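Local coordinates for protein soluble epoxide hydrolase (PDB 4INZ) that is a single-chain enzyme of the alpha/beta hydrolase fold, built on a central, mostly parallel beta-sheet flanked by helices, at residues H66-D71 with E101-S106; F123-P128 with E269-I274; R221-F226 with K234-L239; P257-E262 with A282-Q287. The protein carries 1 engineered substitution. All coordinates share one frame; numbering follows the deposited sequence.

Contact 1: residues H66-D71 with E101-S106; sequences HTVALD and EGLGYS
His66 and Tyr105 make the polar half of this contact. The ND1-H of His66 donates to Tyr105 OH over 2.8 Å at an N-H...O angle of 152°, and the oxygen lies close to the imidazole plane, where the N-H points. The two rings meet at their rims, without stacking, with their planes at 47°. With CG anti to the backbone N (chi1 -178°), the His66 ring reaches out from the strand to meet the phenol. The apolar half is smaller: Val68 CG1 and Leu103 CD1 come tip to tip at 3.9 Å. Val68 serves both halves, since its CG2 also lies 3.5 Å above one face of the His66 ring, toward the rim, and so limits how that ring can turn. A second shell fixes the polar pair. Tyr105 OH also bonds to Gly38 O, and His66 NE2 to Ser34 OG, so the imidazole is tied at both nitrogens, while two bonds meet on the phenol oxygen of Tyr105. The chain brings Leu103 and Tyr105 here through a Schellman motif that ends the helix: Gly104 has positive phi, and its N bonds Glu101 O at 2.9 Å. In the fold, the end of helix 89-102 is thereby fastened to strand 66-70 in the central sheet, where Leu103 also touches Tyr32 of strand 28-36 and Tyr105 touches Leu40 of strand 40-44.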
loop_
_atom_site.group_PDB
_atom_site.type_symbol
_atom_site.label_atom_id
_atom_site.label_comp_id
_atom_site.label_asym_id
_atom_site.label_seq_id
_atom_site.Cartn_x
_atom_site.Cartn_y
_atom_site.Cartn_z
ATOM N N HIS A 66 -15.995 3.430 -10.457
ATOM C CA HIS A 66 -16.441 2.956 -9.159
ATOM C C HIS A 66 -15.203 2.875 -8.280
ATOM O O HIS A 66 -14.431 1.916 -8.367
ATOM C CB HIS A 66 -17.099 1.575 -9.272
ATOM C CG HIS A 66 -17.633 1.051 -7.975
ATOM N ND1 HIS A 66 -18.035 -0.259 -7.811
ATOM C CD2 HIS A 66 -17.832 1.658 -6.779
ATOM C CE1 HIS A 66 -18.461 -0.435 -6.572
ATOM N NE2 HIS A 66 -18.349 0.712 -5.925
ATOM N N THR A 67 -15.004 3.893 -7.448
ATOM C CA THR A 67 -13.815 3.961 -6.605
ATOM C C THR A 67 -14.061 3.238 -5.289
ATOM O O THR A 67 -14.962 3.599 -4.537
ATOM C CB THR A 67 -13.415 5.420 -6.309
ATOM O OG1 THR A 67 -14.525 6.105 -5.721
ATOM C CG2 THR A 67 -13.008 6.131 -7.594
ATOM N N VAL A 68 -13.254 2.219 -5.020
ATOM C CA VAL A 68 -13.347 1.459 -3.776
ATOM C C VAL A 68 -12.000 1.466 -3.060
ATOM O O VAL A 68 -10.979 1.067 -3.637
ATOM C CB VAL A 68 -13.779 -0.005 -4.055
ATOM C CG1 VAL A 68 -13.658 -0.856 -2.806
ATOM C CG2 VAL A 68 -15.211 -0.043 -4.585
ATOM N N ALA A 69 -11.990 1.939 -1.817
ATOM C CA ALA A 69 -10.774 1.906 -1.007
ATOM C C ALA A 69 -10.953 0.917 0.139
ATOM O O ALA A 69 -11.810 1.098 1.005
ATOM C CB ALA A 69 -10.434 3.310 -0.471
ATOM N N LEU A 70 -10.144 -0.139 0.124
ATOM C CA LEU A 70 -10.256 -1.228 1.088
ATOM C C LEU A 70 -9.485 -0.929 2.374
ATOM O O LEU A 70 -8.394 -0.359 2.329
ATOM C CB LEU A 70 -9.709 -2.510 0.460
ATOM C CG LEU A 70 -9.834 -3.837 1.206
ATOM C CD1 LEU A 70 -11.302 -4.202 1.397
ATOM C CD2 LEU A 70 -9.114 -4.922 0.411
ATOM N N ASP A 71 -10.057 -1.311 3.516
ATOM C CA ASP A 71 -9.278 -1.409 4.746
ATOM C C ASP A 71 -8.715 -2.823 4.812
ATOM O O ASP A 71 -9.478 -3.789 4.921
ATOM C CB ASP A 71 -10.141 -1.145 5.986
ATOM C CG ASP A 71 -10.550 0.318 6.131
ATOM O OD1 ASP A 71 -9.823 1.218 5.650
ATOM O OD2 ASP A 71 -11.594 0.566 6.769
ATOM N N GLU A 101 -13.877 -9.886 -7.199
ATOM C CA GLU A 101 -15.005 -10.708 -7.617
ATOM C C GLU A 101 -16.244 -10.429 -6.776
ATOM O O GLU A 101 -17.364 -10.416 -7.291
ATOM C CB GLU A 101 -14.646 -12.186 -7.549
ATOM C CG GLU A 101 -13.605 -12.604 -8.561
ATOM C CD GLU A 101 -13.604 -14.097 -8.793
ATOM O OE1 GLU A 101 -14.310 -14.810 -8.048
ATOM O OE2 GLU A 101 -12.904 -14.550 -9.724
ATOM N N GLY A 102 -16.043 -10.212 -5.480
ATOM C CA GLY A 102 -17.150 -9.967 -4.575
ATOM C C GLY A 102 -17.915 -8.710 -4.946
ATOM O O GLY A 102 -19.135 -8.635 -4.778
ATOM N N LEU A 103 -17.187 -7.719 -5.451
ATOM C CA LEU A 103 -17.778 -6.451 -5.862
ATOM C C LEU A 103 -18.470 -6.559 -7.216
ATOM O O LEU A 103 -19.159 -5.631 -7.644
ATOM C CB LEU A 103 -16.706 -5.364 -5.913
ATOM C CG LEU A 103 -16.139 -4.946 -4.559
ATOM C CD1 LEU A 103 -14.944 -4.032 -4.748
ATOM C CD2 LEU A 103 -17.218 -4.267 -3.716
ATOM N N GLY A 104 -18.275 -7.688 -7.889
ATOM C CA GLY A 104 -18.966 -7.961 -9.137
ATOM C C GLY A 104 -18.118 -7.776 -10.382
ATOM O O GLY A 104 -18.648 -7.707 -11.491
ATOM N N TYR A 105 -16.801 -7.710 -10.205
ATOM C CA TYR A 105 -15.886 -7.448 -11.317
ATOM C C TYR A 105 -14.978 -8.634 -11.646
ATOM O O TYR A 105 -14.760 -9.515 -10.809
ATOM C CB TYR A 105 -15.032 -6.214 -11.011
ATOM C CG TYR A 105 -15.850 -4.966 -10.817
ATOM C CD1 TYR A 105 -16.317 -4.609 -9.561
ATOM C CD2 TYR A 105 -16.168 -4.149 -11.893
ATOM C CE1 TYR A 105 -17.068 -3.466 -9.378
ATOM C CE2 TYR A 105 -16.920 -3.006 -11.719
ATOM C CZ TYR A 105 -17.366 -2.668 -10.461
ATOM O OH TYR A 105 -18.115 -1.526 -10.286
ATOM N N SER A 106 -14.456 -8.649 -12.872
ATOM C CA SER A 106 -13.460 -9.636 -13.283
ATOM C C SER A 106 -12.080 -8.989 -13.431
ATOM O O SER A 106 -11.074 -9.676 -13.605
ATOM C CB SER A 106 -13.874 -10.319 -14.591
ATOM O OG SER A 106 -14.014 -9.382 -15.645
#

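Contact 2: residues F123-P128 with E269-I274; sequences FAYRYP and EYVPNI
Tyr125 meets Tyr270 and Val271 through its phenol oxygen, and the interface is small, about 81 Å² summed over both sides. The van der Waals part is carried by one atom of the helix side: Tyr125 OH lies 3.6 Å from Tyr270 CB and 4.1 Å from Val271 CG2. The two tyrosine side chains run past each other at a slant, so the phenol oxygen of Tyr125 comes up to the root of Tyr270 and not to its ring. The chi1 of Tyr125, -93°, lies away from the staggered value and carries the ring out from the helix to the loop. As for polar partners, Tyr125 OH is hydrogen-bonded to His141 NE2 and to Glu242 O, so this buried hydroxyl is satisfied from outside the two segments; Tyr270 O stands 3.3 Å from Tyr125 OH. Aromatic contacts hold the other tyrosine. The Tyr270 ring lies almost parallel to that of Tyr143, at about 10°, and meets the His141 ring at about 50°, which makes His141 a neighbour of both tyrosines. The contact joins the C-terminal turn of helix 115-126 to the loop that leads into strand 274-279, the outermost strand at its end of the sheet, with Val271 resting on Val248 of the adjoining strand 248-253.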
loop_
_atom_site.group_PDB
_atom_site.type_symbol
_atom_site.label_atom_id
_atom_site.label_comp_id
_atom_site.label_asym_id
_atom_site.label_seq_id
_atom_site.Cartn_x
_atom_site.Cartn_y
_atom_site.Cartn_z
ATOM N N PHE A 123 0.020 -9.372 -6.433
ATOM C CA PHE A 123 -1.260 -9.750 -7.015
ATOM C C PHE A 123 -1.267 -9.572 -8.535
ATOM O O PHE A 123 -1.772 -10.429 -9.264
ATOM C CB PHE A 123 -2.403 -8.940 -6.394
ATOM C CG PHE A 123 -3.743 -9.247 -6.993
ATOM C CD1 PHE A 123 -4.458 -10.366 -6.579
ATOM C CD2 PHE A 123 -4.270 -8.448 -7.994
ATOM C CE1 PHE A 123 -5.689 -10.665 -7.141
ATOM C CE2 PHE A 123 -5.501 -8.737 -8.555
ATOM C CZ PHE A 123 -6.211 -9.853 -8.131
ATOM N N ALA A 124 -0.727 -8.452 -9.012
ATOM C CA ALA A 124 -0.686 -8.184 -10.451
ATOM C C ALA A 124 0.166 -9.216 -11.187
ATOM O O ALA A 124 -0.170 -9.637 -12.295
ATOM C CB ALA A 124 -0.169 -6.768 -10.724
ATOM N N TYR A 125 1.273 -9.619 -10.571
ATOM C CA TYR A 125 2.149 -10.619 -11.170
ATOM C C TYR A 125 1.470 -11.986 -11.245
ATOM O O TYR A 125 1.599 -12.703 -12.238
ATOM C CB TYR A 125 3.462 -10.729 -10.387
ATOM C CG TYR A 125 4.582 -9.852 -10.906
ATOM C CD1 TYR A 125 5.481 -10.327 -11.862
ATOM C CD2 TYR A 125 4.752 -8.553 -10.437
ATOM C CE1 TYR A 125 6.512 -9.531 -12.337
ATOM C CE2 TYR A 125 5.777 -7.749 -10.907
ATOM C CZ TYR A 125 6.656 -8.243 -11.857
ATOM O OH TYR A 125 7.677 -7.445 -12.325
ATOM N N ARG A 126 0.747 -12.346 -10.190
ATOM C CA ARG A 126 0.125 -13.663 -10.116
ATOM C C ARG A 126 -1.210 -13.710 -10.855
ATOM O O ARG A 126 -1.574 -14.737 -11.428
ATOM C CB ARG A 126 -0.065 -14.091 -8.661
ATOM C CG ARG A 126 1.227 -14.240 -7.877
ATOM C CD ARG A 126 0.963 -14.766 -6.473
ATOM N NE ARG A 126 2.197 -14.936 -5.708
ATOM C CZ ARG A 126 2.241 -15.245 -4.414
ATOM N NH1 ARG A 126 1.113 -15.416 -3.729
ATOM N NH2 ARG A 126 3.413 -15.377 -3.801
ATOM N N TYR A 127 -1.933 -12.597 -10.841
ATOM C CA TYR A 127 -3.250 -12.533 -11.465
ATOM C C TYR A 127 -3.358 -11.344 -12.411
ATOM O O TYR A 127 -4.247 -10.504 -12.252
ATOM C CB TYR A 127 -4.347 -12.418 -10.401
ATOM C CG TYR A 127 -4.493 -13.615 -9.487
ATOM C CD1 TYR A 127 -5.343 -14.664 -9.817
ATOM C CD2 TYR A 127 -3.806 -13.684 -8.281
ATOM C CE1 TYR A 127 -5.492 -15.757 -8.980
ATOM C CE2 TYR A 127 -3.952 -14.773 -7.434
ATOM C CZ TYR A 127 -4.794 -15.806 -7.789
ATOM O OH TYR A 127 -4.944 -16.891 -6.953
ATOM N N PRO A 128 -2.465 -11.271 -13.408
ATOM C CA PRO A 128 -2.460 -10.109 -14.301
ATOM C C PRO A 128 -3.791 -9.909 -15.020
ATOM O O PRO A 128 -4.087 -8.794 -15.440
ATOM C CB PRO A 128 -1.348 -10.437 -15.301
ATOM C CG PRO A 128 -1.184 -11.925 -15.222
ATOM C CD PRO A 128 -1.454 -12.268 -13.797
ATOM N N GLU A 269 12.917 -3.118 -16.966
ATOM C CA GLU A 269 13.329 -4.473 -17.320
ATOM C C GLU A 269 12.293 -5.480 -16.822
ATOM O O GLU A 269 12.085 -6.531 -17.438
ATOM C CB GLU A 269 14.701 -4.807 -16.724
ATOM C CG GLU A 269 15.180 -6.223 -17.058
ATOM C CD GLU A 269 16.155 -6.798 -16.033
ATOM O OE1 GLU A 269 16.070 -8.017 -15.752
ATOM O OE2 GLU A 269 17.007 -6.043 -15.514
ATOM N N TYR A 270 11.653 -5.155 -15.700
ATOM C CA TYR A 270 10.659 -6.036 -15.092
ATOM C C TYR A 270 9.252 -5.673 -15.515
ATOM O O TYR A 270 8.346 -6.503 -15.456
ATOM C CB TYR A 270 10.745 -5.968 -13.568
ATOM C CG TYR A 270 12.066 -6.437 -13.027
ATOM C CD1 TYR A 270 12.339 -7.794 -12.887
ATOM C CD2 TYR A 270 13.048 -5.527 -12.660
ATOM C CE1 TYR A 270 13.555 -8.228 -12.401
ATOM C CE2 TYR A 270 14.264 -5.952 -12.169
ATOM C CZ TYR A 270 14.513 -7.302 -12.040
ATOM O OH TYR A 270 15.726 -7.726 -11.551
ATOM N N VAL A 271 9.081 -4.419 -15.924
ATOM C CA VAL A 271 7.777 -3.870 -16.273
ATOM C C VAL A 271 7.919 -3.015 -17.527
ATOM O O VAL A 271 8.047 -1.799 -17.437
ATOM C CB VAL A 271 7.233 -2.974 -15.130
ATOM C CG1 VAL A 271 5.781 -2.617 -15.378
ATOM C CG2 VAL A 271 7.403 -3.665 -13.774
ATOM N N PRO A 272 7.906 -3.653 -18.708
ATOM C CA PRO A 272 8.243 -2.974 -19.968
ATOM C C PRO A 272 7.341 -1.796 -20.341
ATOM O O PRO A 272 7.820 -0.826 -20.938
ATOM C CB PRO A 272 8.114 -4.090 -21.012
ATOM C CG PRO A 272 8.315 -5.352 -20.239
ATOM C CD PRO A 272 7.696 -5.098 -18.896
ATOM N N ASN A 273 6.057 -1.880 -20.020
ATOM C CA ASN A 273 5.138 -0.803 -20.349
ATOM C C ASN A 273 4.877 0.034 -19.114
ATOM O O ASN A 273 3.779 0.011 -18.557
ATOM C CB ASN A 273 3.825 -1.361 -20.898
ATOM C CG ASN A 273 2.884 -0.271 -21.382
ATOM O OD1 ASN A 273 3.121 0.919 -21.157
ATOM N ND2 ASN A 273 1.798 -0.675 -22.035
ATOM N N ILE A 274 5.894 0.769 -18.686
ATOM C CA ILE A 274 5.794 1.541 -17.457
ATOM C C ILE A 274 6.075 3.021 -17.692
ATOM O O ILE A 274 6.870 3.391 -18.570
ATOM C CB ILE A 274 6.766 1.002 -16.388
ATOM C CG1 ILE A 274 6.365 1.493 -14.992
ATOM C CG2 ILE A 274 8.205 1.373 -16.736
ATOM C CD1 ILE A 274 7.027 0.722 -13.871
#

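Contact 3: residues R221-F226 with K234-L239; sequences RNLKIF and KSLFPL
Ile225 and Leu236 form the tight side of this contact: Ile225 CG2 and Leu236 CD1 are 3.5 Å apart, closer than carbon atoms usually pack. The first torsion of the isoleucine (chi1 62°) sets CG1 between the backbone N and the carbonyl carbon, over the face of the Phe226 ring, and turns CG2 to the leucine. Beside this pair, Leu223 CD2 reaches Phe237 at CZ and CE1, each 4.0 Å away, approaching obliquely to the ring. Leu236 CG meanwhile lies above one face of that same ring, toward its rim, so the phenylalanine is hemmed in by two leucines. Both segments flank the short helix 228-231, and they close the chain round it near the end of the helical insertion between strands 131-137 and 248-253, the position of the cap in alpha/beta hydrolases. Leu223 also packs on Trp115, and Phe237 on Thr122, of helix 115-126, while Ile225 touches Leu149 of helix 142-151. The polar side is looser, with no direct hydrogen bond across; water joins the backbones instead. One water accepts from Lys224 N and donates to Leu236 O at 2.8 Å; a second donates to Lys224 O and to Leu236 O, the latter at 3.0 Å. Leu236 O thus receives two water bonds, whereas the exposed Lys224 side chain turns away from the other segment, NZ making a weak bond to Asn222 O.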
loop_
_atom_site.group_PDB
_atom_site.type_symbol
_atom_site.label_atom_id
_atom_site.label_comp_id
_atom_site.label_asym_id
_atom_site.label_seq_id
_atom_site.Cartn_x
_atom_site.Cartn_y
_atom_site.Cartn_z
ATOM N N ARG A 221 6.030 -9.250 10.457
ATOM C CA ARG A 221 6.640 -10.376 11.158
ATOM C C ARG A 221 6.646 -11.657 10.333
ATOM O O ARG A 221 7.129 -12.695 10.790
ATOM C CB ARG A 221 5.971 -10.568 12.524
ATOM C CG ARG A 221 6.316 -9.418 13.451
ATOM C CD ARG A 221 5.436 -9.311 14.681
ATOM N NE ARG A 221 5.917 -8.220 15.521
ATOM C CZ ARG A 221 5.384 -7.864 16.684
ATOM N NH1 ARG A 221 4.327 -8.507 17.163
ATOM N NH2 ARG A 221 5.912 -6.854 17.365
ATOM N N ASN A 222 6.114 -11.570 9.118
ATOM C CA ASN A 222 6.186 -12.661 8.153
ATOM C C ASN A 222 7.202 -12.397 7.051
ATOM O O ASN A 222 7.462 -13.270 6.225
ATOM C CB ASN A 222 4.817 -12.920 7.523
ATOM C CG ASN A 222 3.839 -13.536 8.498
ATOM O OD1 ASN A 222 4.215 -14.363 9.327
ATOM N ND2 ASN A 222 2.577 -13.141 8.404
ATOM N N LEU A 223 7.771 -11.194 7.032
ATOM C CA LEU A 223 8.734 -10.837 5.990
ATOM C C LEU A 223 9.970 -11.731 6.026
ATOM O O LEU A 223 10.497 -12.044 7.094
ATOM C CB LEU A 223 9.142 -9.369 6.104
ATOM C CG LEU A 223 8.040 -8.353 5.797
ATOM C CD1 LEU A 223 8.496 -6.943 6.142
ATOM C CD2 LEU A 223 7.643 -8.447 4.329
ATOM N N LYS A 224 10.428 -12.135 4.846
ATOM C CA LYS A 224 11.609 -12.980 4.733
ATOM C C LYS A 224 12.729 -12.183 4.082
ATOM O O LYS A 224 13.066 -12.395 2.918
ATOM C CB LYS A 224 11.293 -14.234 3.918
ATOM C CG LYS A 224 10.218 -15.114 4.547
ATOM C CD LYS A 224 10.684 -15.684 5.884
ATOM C CE LYS A 224 9.649 -15.480 6.987
ATOM N NZ LYS A 224 8.354 -16.179 6.724
ATOM N N ILE A 225 13.289 -11.247 4.840
ATOM C CA ILE A 225 14.302 -10.343 4.306
ATOM C C ILE A 225 15.424 -10.143 5.302
ATOM O O ILE A 225 16.115 -9.127 5.265
ATOM C CB ILE A 225 13.703 -8.957 3.968
ATOM C CG1 ILE A 225 13.156 -8.279 5.232
ATOM C CG2 ILE A 225 12.628 -9.090 2.901
ATOM C CD1 ILE A 225 12.676 -6.848 5.011
ATOM N N PHE A 226 15.608 -11.116 6.189
ATOM C CA PHE A 226 16.550 -10.952 7.291
ATOM C C PHE A 226 17.760 -11.886 7.224
ATOM O O PHE A 226 18.883 -11.455 7.486
ATOM C CB PHE A 226 15.816 -11.065 8.631
ATOM C CG PHE A 226 14.674 -10.098 8.767
ATOM C CD1 PHE A 226 14.914 -8.738 8.873
ATOM C CD2 PHE A 226 13.362 -10.542 8.767
ATOM C CE1 PHE A 226 13.867 -7.839 8.989
ATOM C CE2 PHE A 226 12.311 -9.649 8.882
ATOM C CZ PHE A 226 12.564 -8.297 8.993
ATOM N N LYS A 234 15.102 -13.627 -5.352
ATOM C CA LYS A 234 14.936 -12.667 -6.440
ATOM C C LYS A 234 13.768 -11.707 -6.212
ATOM O O LYS A 234 13.803 -10.558 -6.660
ATOM C CB LYS A 234 14.757 -13.385 -7.781
ATOM C CG LYS A 234 16.018 -14.069 -8.310
ATOM C CD LYS A 234 15.872 -15.586 -8.283
ATOM C CE LYS A 234 17.066 -16.286 -8.941
ATOM N NZ LYS A 234 17.156 -16.014 -10.411
ATOM N N SER A 235 12.728 -12.171 -5.528
ATOM C CA SER A 235 11.565 -11.320 -5.292
ATOM C C SER A 235 11.143 -11.300 -3.823
ATOM O O SER A 235 11.341 -12.273 -3.097
ATOM C CB SER A 235 10.399 -11.724 -6.198
ATOM O OG SER A 235 10.082 -13.096 -6.056
ATOM N N LEU A 236 10.572 -10.179 -3.395
ATOM C CA LEU A 236 10.171 -9.998 -2.001
ATOM C C LEU A 236 9.226 -11.108 -1.534
ATOM O O LEU A 236 9.352 -11.625 -0.419
ATOM C CB LEU A 236 9.524 -8.624 -1.821
ATOM C CG LEU A 236 8.988 -8.267 -0.435
ATOM C CD1 LEU A 236 10.092 -8.338 0.611
ATOM C CD2 LEU A 236 8.355 -6.879 -0.460
ATOM N N PHE A 237 8.282 -11.460 -2.402
ATOM C CA PHE A 237 7.398 -12.602 -2.206
ATOM C C PHE A 237 7.529 -13.517 -3.424
ATOM O O PHE A 237 7.827 -13.046 -4.522
ATOM C CB PHE A 237 5.954 -12.128 -2.032
ATOM C CG PHE A 237 5.782 -11.109 -0.936
ATOM C CD1 PHE A 237 5.945 -11.469 0.390
ATOM C CD2 PHE A 237 5.463 -9.791 -1.235
ATOM C CE1 PHE A 237 5.795 -10.532 1.404
ATOM C CE2 PHE A 237 5.304 -8.847 -0.224
ATOM C CZ PHE A 237 5.470 -9.217 1.094
ATOM N N PRO A 238 7.329 -14.830 -3.237
ATOM C CA PRO A 238 7.582 -15.784 -4.325
ATOM C C PRO A 238 6.792 -15.482 -5.593
ATOM O O PRO A 238 5.581 -15.266 -5.535
ATOM C CB PRO A 238 7.137 -17.122 -3.724
ATOM C CG PRO A 238 7.343 -16.951 -2.264
ATOM C CD PRO A 238 6.956 -15.511 -1.988
ATOM N N LEU A 239 7.488 -15.470 -6.727
ATOM C CA LEU A 239 6.861 -15.234 -8.018
ATOM C C LEU A 239 7.426 -16.167 -9.081
ATOM O O LEU A 239 8.618 -16.472 -9.092
ATOM C CB LEU A 239 7.059 -13.782 -8.462
ATOM C CG LEU A 239 6.254 -12.733 -7.695
ATOM C CD1 LEU A 239 6.563 -11.324 -8.191
ATOM C CD2 LEU A 239 4.768 -13.020 -7.818
HETATM O O HOH W 1 8.921 -11.684 2.325
HETATM O O HOH W 2 11.794 -13.176 0.366
#

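Contact 4: residues P257-E262 with A282-Q287; sequences PTFMPE and ASHAPQ
Pro257 and His284 mark the closest approach of the two backbones, with their CA atoms 7.1 Å apart, and no hydrogen bond joins the segments directly. Residues 257-260 form an irregular loop that runs into a 3-10 turn at Pro261, while 282-285 lead to the short helix 286-289, for which Ala285 is the N-cap. Ser283 has a psi of -132°, and the chain turns there, before His284, whose CB points to the other loop. Glu289 braces this bend with both carboxylate oxygens, one on Ser283 N and the other on Ala285 N. Among the side chains, those of His284 and Phe259 pass at a slant and their rings meet at the edges: His284 CE1 is 3.9 Å from Phe259 CE2 and 4.0 Å from Phe259 CD2, near the plane of either ring. The histidine reaches there with CG anti to its own amide nitrogen (chi1 -177°). Beyond the rings, Pro257 CD lies 3.4 Å from Ser283 OG, whose own bond to Gln255 O is weak. The polar end of His284 is held from just outside the segments, ND1 bonding to Asp256 OD2. That bond and the topology, an aspartate after strand 248-253 and a histidine after strand 274-279, are consistent with the acid-histidine arm of the catalytic triad of alpha/beta hydrolases. His284 would then be oriented by Asp256 at ND1, with the carbon edge of Phe259 lining its CE1 side.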
loop_
_atom_site.group_PDB
_atom_site.type_symbol
_atom_site.label_atom_id
_atom_site.label_comp_id
_atom_site.label_asym_id
_atom_site.label_seq_id
_atom_site.Cartn_x
_atom_site.Cartn_y
_atom_site.Cartn_z
ATOM N N PRO A 257 11.677 8.763 3.195
ATOM C CA PRO A 257 12.806 8.232 3.970
ATOM C C PRO A 257 12.819 6.705 4.065
ATOM O O PRO A 257 13.813 6.135 4.516
ATOM C CB PRO A 257 12.574 8.826 5.360
ATOM C CG PRO A 257 11.088 8.968 5.450
ATOM C CD PRO A 257 10.639 9.356 4.059
ATOM N N THR A 258 11.746 6.050 3.636
ATOM C CA THR A 258 11.611 4.602 3.780
ATOM C C THR A 258 11.983 3.830 2.515
ATOM O O THR A 258 12.463 2.703 2.580
ATOM C CB THR A 258 10.172 4.234 4.172
ATOM O OG1 THR A 258 9.831 4.888 5.401
ATOM C CG2 THR A 258 10.038 2.735 4.347
ATOM N N PHE A 259 11.735 4.433 1.360
ATOM C CA PHE A 259 12.087 3.801 0.087
ATOM C C PHE A 259 12.952 4.741 -0.748
ATOM O O PHE A 259 12.533 5.844 -1.095
ATOM C CB PHE A 259 10.833 3.369 -0.687
ATOM C CG PHE A 259 10.027 2.317 0.017
ATOM C CD1 PHE A 259 10.349 0.973 -0.111
ATOM C CD2 PHE A 259 8.957 2.668 0.822
ATOM C CE1 PHE A 259 9.612 0.003 0.552
ATOM C CE2 PHE A 259 8.217 1.700 1.482
ATOM C CZ PHE A 259 8.549 0.364 1.351
ATOM N N MET A 260 14.166 4.293 -1.048
ATOM C CA MET A 260 15.150 5.103 -1.759
ATOM C C MET A 260 14.818 5.198 -3.238
ATOM O O MET A 260 14.148 4.329 -3.784
ATOM C CB MET A 260 16.552 4.517 -1.563
ATOM C CG MET A 260 17.020 4.491 -0.114
ATOM S SD MET A 260 17.174 6.139 0.624
ATOM C CE MET A 260 15.595 6.320 1.458
ATOM N N PRO A 261 15.282 6.267 -3.900
ATOM C CA PRO A 261 14.965 6.463 -5.317
ATOM C C PRO A 261 15.450 5.319 -6.206
ATOM O O PRO A 261 14.842 5.077 -7.250
ATOM C CB PRO A 261 15.719 7.755 -5.668
ATOM C CG PRO A 261 15.862 8.471 -4.379
ATOM C CD PRO A 261 16.030 7.405 -3.337
ATOM N N GLU A 262 16.524 4.634 -5.809
ATOM C CA GLU A 262 17.104 3.580 -6.647
ATOM C C GLU A 262 16.171 2.384 -6.855
ATOM O O GLU A 262 16.422 1.539 -7.714
ATOM C CB GLU A 262 18.453 3.109 -6.096
ATOM C CG GLU A 262 19.574 4.133 -6.216
ATOM C CD GLU A 262 19.514 5.199 -5.140
ATOM O OE1 GLU A 262 18.787 5.004 -4.143
ATOM O OE2 GLU A 262 20.191 6.237 -5.292
ATOM N N ALA A 282 7.386 15.824 -2.571
ATOM C CA ALA A 282 6.571 14.903 -1.789
ATOM C C ALA A 282 7.418 13.809 -1.176
ATOM O O ALA A 282 8.453 13.416 -1.724
ATOM C CB ALA A 282 5.481 14.301 -2.622
ATOM N N SER A 283 6.950 13.308 -0.043
ATOM C CA SER A 283 7.648 12.270 0.687
ATOM C C SER A 283 6.929 10.943 0.464
ATOM O O SER A 283 6.596 10.595 -0.666
ATOM C CB SER A 283 7.712 12.632 2.173
ATOM O OG SER A 283 8.544 11.735 2.891
ATOM N N HIS A 284 6.668 10.215 1.542
ATOM C CA HIS A 284 6.191 8.834 1.456
ATOM C C HIS A 284 4.820 8.633 0.797
ATOM O O HIS A 284 4.536 7.561 0.237
ATOM C CB HIS A 284 6.156 8.220 2.863
ATOM C CG HIS A 284 5.748 6.780 2.886
ATOM N ND1 HIS A 284 6.512 5.781 2.324
ATOM C CD2 HIS A 284 4.657 6.172 3.413
ATOM C CE1 HIS A 284 5.907 4.617 2.500
ATOM N NE2 HIS A 284 4.782 4.826 3.161
ATOM N N ALA A 285 3.960 9.637 0.888
ATOM C CA ALA A 285 2.557 9.462 0.491
ATOM C C ALA A 285 2.045 10.587 -0.410
ATOM O O ALA A 285 1.217 11.411 0.001
ATOM C CB ALA A 285 1.676 9.326 1.719
ATOM N N PRO A 286 2.523 10.611 -1.659
ATOM C CA PRO A 286 2.156 11.671 -2.603
ATOM C C PRO A 286 0.648 11.821 -2.751
ATOM O O PRO A 286 0.172 12.925 -2.977
ATOM C CB PRO A 286 2.743 11.179 -3.927
ATOM C CG PRO A 286 3.884 10.289 -3.533
ATOM C CD PRO A 286 3.419 9.609 -2.262
ATOM N N GLN A 287 -0.092 10.726 -2.637
ATOM C CA GLN A 287 -1.509 10.776 -2.960
ATOM C C GLN A 287 -2.282 11.797 -2.122
ATOM O O GLN A 287 -3.232 12.402 -2.623
ATOM C CB GLN A 287 -2.158 9.381 -2.927
ATOM C CG GLN A 287 -2.280 8.732 -1.551
ATOM C CD GLN A 287 -1.064 7.911 -1.172
ATOM O OE1 GLN A 287 0.072 8.306 -1.441
ATOM N NE2 GLN A 287 -1.298 6.749 -0.550
#

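Overall arrangement
The four contacts are spread round one alpha/beta hydrolase domain. Contacts 1 and 4 lie on opposite sides of the chain's centre, 27 Å apart between centres. Contact 1 comes first in the sequence and ties a helix end to the sheet. Contact 3 is nested within the long loop that contact 2 closes, and these two touch: their centres are 17 Å apart, Arg126 NH2 probably bonds Pro238 O, and Leu239 packs on Tyr125 and Arg126. Helix 115-126 thus links the cap-like insertion to the sheet. Contact 4 crosses contact 2 along the chain; strand 274-279 runs between a segment of each, without the two touching (nearest atoms about 9 Å).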